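Carbonic anhydrase (Sordaria macrospora, PDB 4O1K) catalyses the reversible hydration of carbon dioxide to bicarbonate as a tetrameric, zinc-dependent beta-class carbonic anhydrase. Local coordinates at residues E145-A150 / Y158-E163. Numbering follows the deposited sequence. Where two conformers were deposited one is given.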
loop_
_atom_site.group_PDB
_atom_site.type_symbol
_atom_site.label_atom_id
_atom_site.label_comp_id
_atom_site.label_asym_id
_atom_site.label_seq_id
_atom_site.Cartn_x
_atom_site.Cartn_y
_atom_site.Cartn_z
ATOM N N GLU A 145 -7.958 23.157 -10.459
ATOM C CA GLU A 145 -7.397 24.311 -9.780
ATOM C C GLU A 145 -8.042 25.620 -10.226
ATOM O O GLU A 145 -8.330 26.500 -9.399
ATOM C CB GLU A 145 -5.915 24.373 -10.084
ATOM C CG GLU A 145 -5.154 25.183 -9.101
ATOM C CD GLU A 145 -3.685 25.166 -9.400
ATOM O OE1 GLU A 145 -3.186 24.111 -9.852
ATOM O OE2 GLU A 145 -3.042 26.206 -9.185
ATOM N N LYS A 146 -8.254 25.732 -11.537
ATOM C CA LYS A 146 -8.843 26.922 -12.141
ATOM C C LYS A 146 -10.242 27.181 -11.601
ATOM O O LYS A 146 -10.562 28.310 -11.229
ATOM C CB LYS A 146 -8.935 26.744 -13.650
ATOM C CG LYS A 146 -7.702 27.124 -14.424
ATOM C CD LYS A 146 -8.038 27.000 -15.905
ATOM C CE LYS A 146 -7.091 27.788 -16.783
ATOM N NZ LYS A 146 -7.727 28.032 -18.124
ATOM N N GLU A 147 -11.070 26.138 -11.575
ATOM C CA GLU A 147 -12.454 26.273 -11.109
ATOM C C GLU A 147 -12.476 26.605 -9.623
ATOM O O GLU A 147 -13.221 27.485 -9.186
ATOM C CB GLU A 147 -13.255 24.988 -11.368
ATOM C CG GLU A 147 -14.599 24.956 -10.641
ATOM C CD GLU A 147 -15.371 23.655 -10.855
ATOM O OE1 GLU A 147 -14.865 22.747 -11.554
ATOM O OE2 GLU A 147 -16.486 23.540 -10.311
ATOM N N LEU A 148 -11.644 25.908 -8.852
ATOM C CA LEU A 148 -11.654 26.064 -7.403
ATOM C C LEU A 148 -11.142 27.435 -6.961
ATOM O O LEU A 148 -11.781 28.097 -6.133
ATOM C CB LEU A 148 -10.890 24.928 -6.725
ATOM C CG LEU A 148 -11.645 23.587 -6.705
ATOM C CD1 LEU A 148 -10.766 22.393 -6.264
ATOM C CD2 LEU A 148 -12.889 23.705 -5.813
ATOM N N ASP A 149 -10.008 27.857 -7.517
ATOM C CA ASP A 149 -9.427 29.150 -7.186
ATOM C C ASP A 149 -10.363 30.296 -7.524
ATOM O O ASP A 149 -10.308 31.338 -6.892
ATOM C CB ASP A 149 -8.112 29.355 -7.940
ATOM C CG ASP A 149 -6.942 28.620 -7.304
ATOM O OD1 ASP A 149 -7.048 28.228 -6.117
ATOM O OD2 ASP A 149 -5.909 28.460 -7.998
ATOM N N ALA A 150 -11.215 30.106 -8.524
ATOM C CA ALA A 150 -12.160 31.156 -8.936
ATOM C C ALA A 150 -13.222 31.444 -7.867
ATOM O O ALA A 150 -13.736 32.560 -7.777
ATOM C CB ALA A 150 -12.829 30.773 -10.252
ATOM N N TYR A 158 -14.559 24.868 -0.323
ATOM C CA TYR A 158 -14.358 23.640 0.419
ATOM C C TYR A 158 -15.456 22.620 0.071
ATOM O O TYR A 158 -15.182 21.431 -0.148
ATOM C CB TYR A 158 -14.351 24.037 1.895
ATOM C CG TYR A 158 -14.415 22.929 2.900
ATOM C CD1 TYR A 158 -13.830 21.701 2.664
ATOM C CD2 TYR A 158 -15.061 23.126 4.109
ATOM C CE1 TYR A 158 -13.905 20.689 3.601
ATOM C CE2 TYR A 158 -15.125 22.133 5.049
ATOM C CZ TYR A 158 -14.551 20.914 4.784
ATOM O OH TYR A 158 -14.609 19.921 5.718
ATOM N N GLU A 159 -16.691 23.098 -0.024
ATOM C CA GLU A 159 -17.834 22.244 -0.371
ATOM C C GLU A 159 -17.685 21.755 -1.815
ATOM O O GLU A 159 -17.970 20.577 -2.136
ATOM C CB GLU A 159 -19.160 22.989 -0.142
ATOM C CG GLU A 159 -19.348 23.390 1.322
ATOM C CD GLU A 159 -20.715 23.982 1.622
ATOM O OE1 GLU A 159 -21.411 24.433 0.678
ATOM O OE2 GLU A 159 -21.089 23.990 2.816
ATOM N N ARG A 160 -17.203 22.653 -2.676
ATOM C CA ARG A 160 -17.003 22.284 -4.063
ATOM C C ARG A 160 -15.930 21.216 -4.136
ATOM O O ARG A 160 -16.067 20.274 -4.894
ATOM C CB ARG A 160 -16.631 23.496 -4.930
ATOM C CG ARG A 160 -16.651 23.222 -6.439
ATOM C CD ARG A 160 -17.998 22.635 -6.922
ATOM N NE ARG A 160 -17.927 22.239 -8.326
ATOM C CZ ARG A 160 -18.567 21.195 -8.841
ATOM N NH1 ARG A 160 -19.334 20.442 -8.069
ATOM N NH2 ARG A 160 -18.434 20.892 -10.123
ATOM N N LEU A 161 -14.858 21.367 -3.354
ATOM C CA LEU A 161 -13.798 20.349 -3.290
ATOM C C LEU A 161 -14.319 18.999 -2.817
ATOM O O LEU A 161 -13.900 17.945 -3.313
ATOM C CB LEU A 161 -12.675 20.804 -2.355
ATOM C CG LEU A 161 -11.520 19.817 -2.171
ATOM C CD1 LEU A 161 -10.898 19.440 -3.507
ATOM C CD2 LEU A 161 -10.469 20.389 -1.231
ATOM N N VAL A 162 -15.225 19.020 -1.850
ATOM C CA VAL A 162 -15.817 17.778 -1.350
ATOM C C VAL A 162 -16.510 17.086 -2.520
ATOM O O VAL A 162 -16.349 15.840 -2.739
ATOM C CB VAL A 162 -16.839 18.083 -0.233
ATOM C CG1 VAL A 162 -17.808 16.933 -0.040
ATOM C CG2 VAL A 162 -16.110 18.386 1.087
ATOM N N GLU A 163 -17.242 17.900 -3.293
ATOM C CA GLU A 163 -18.013 17.378 -4.438
ATOM C C GLU A 163 -17.093 16.812 -5.539
ATOM O O GLU A 163 -17.294 15.696 -6.059
ATOM C CB GLU A 163 -18.914 18.490 -5.014
ATOM C CG GLU A 163 -19.991 18.944 -4.019
ATOM C CD GLU A 163 -20.752 20.191 -4.464
ATOM O OE1 GLU A 163 -20.412 20.774 -5.514
ATOM O OE2 GLU A 163 -21.695 20.577 -3.743
#
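Glu147 and Arg160 meet at about a right angle, the carboxylate of one reaching the edge of the other's guanidinium, and together they illustrate how a salt bridge can lie beside an apolar helix contact. Glu147 has CG anti to its own N (chi1 167°) and an extended chain beyond, which carries OE2 across to the second helix. There Arg160 NE donates a nearly straight hydrogen bond of 2.8 Å to Glu147 OE2, which lies in the guanidinium plane and accepts the N-H on its syn side, though the donor stands well out of the carboxylate plane; the carboxylate and guanidinium planes are turned 42° apart. Arg160 NH2 adds a weak, bent bond to Glu147 OE2 at 3.3 Å. At another part of the guanidinium edge, Arg160 NH1 donates to Glu163 OE1 at 2.8 Å, one helical turn on; bonds to two carboxylates thus fix the rotation of the guanidinium. A leucine at Arg160 would probably leave Glu147 and Glu163 without the positive charge that links them. Beside this network, Leu148 sends its two branches to different partners: CD2 packs on the aliphatic stem of Arg160, 3.8 Å from its CG, while CD1 meets Leu161 CD1 at 4.0 Å. The result is a near-antiparallel helical hairpin, the axes of segments 145-150 and 158-163 approaching to 10.0 Å at 153°, whose longer helix, 154-174, borders the zinc site: Tyr158 OH is hydrogen-bonded to the carbonyl O of the zinc ligand Cys115.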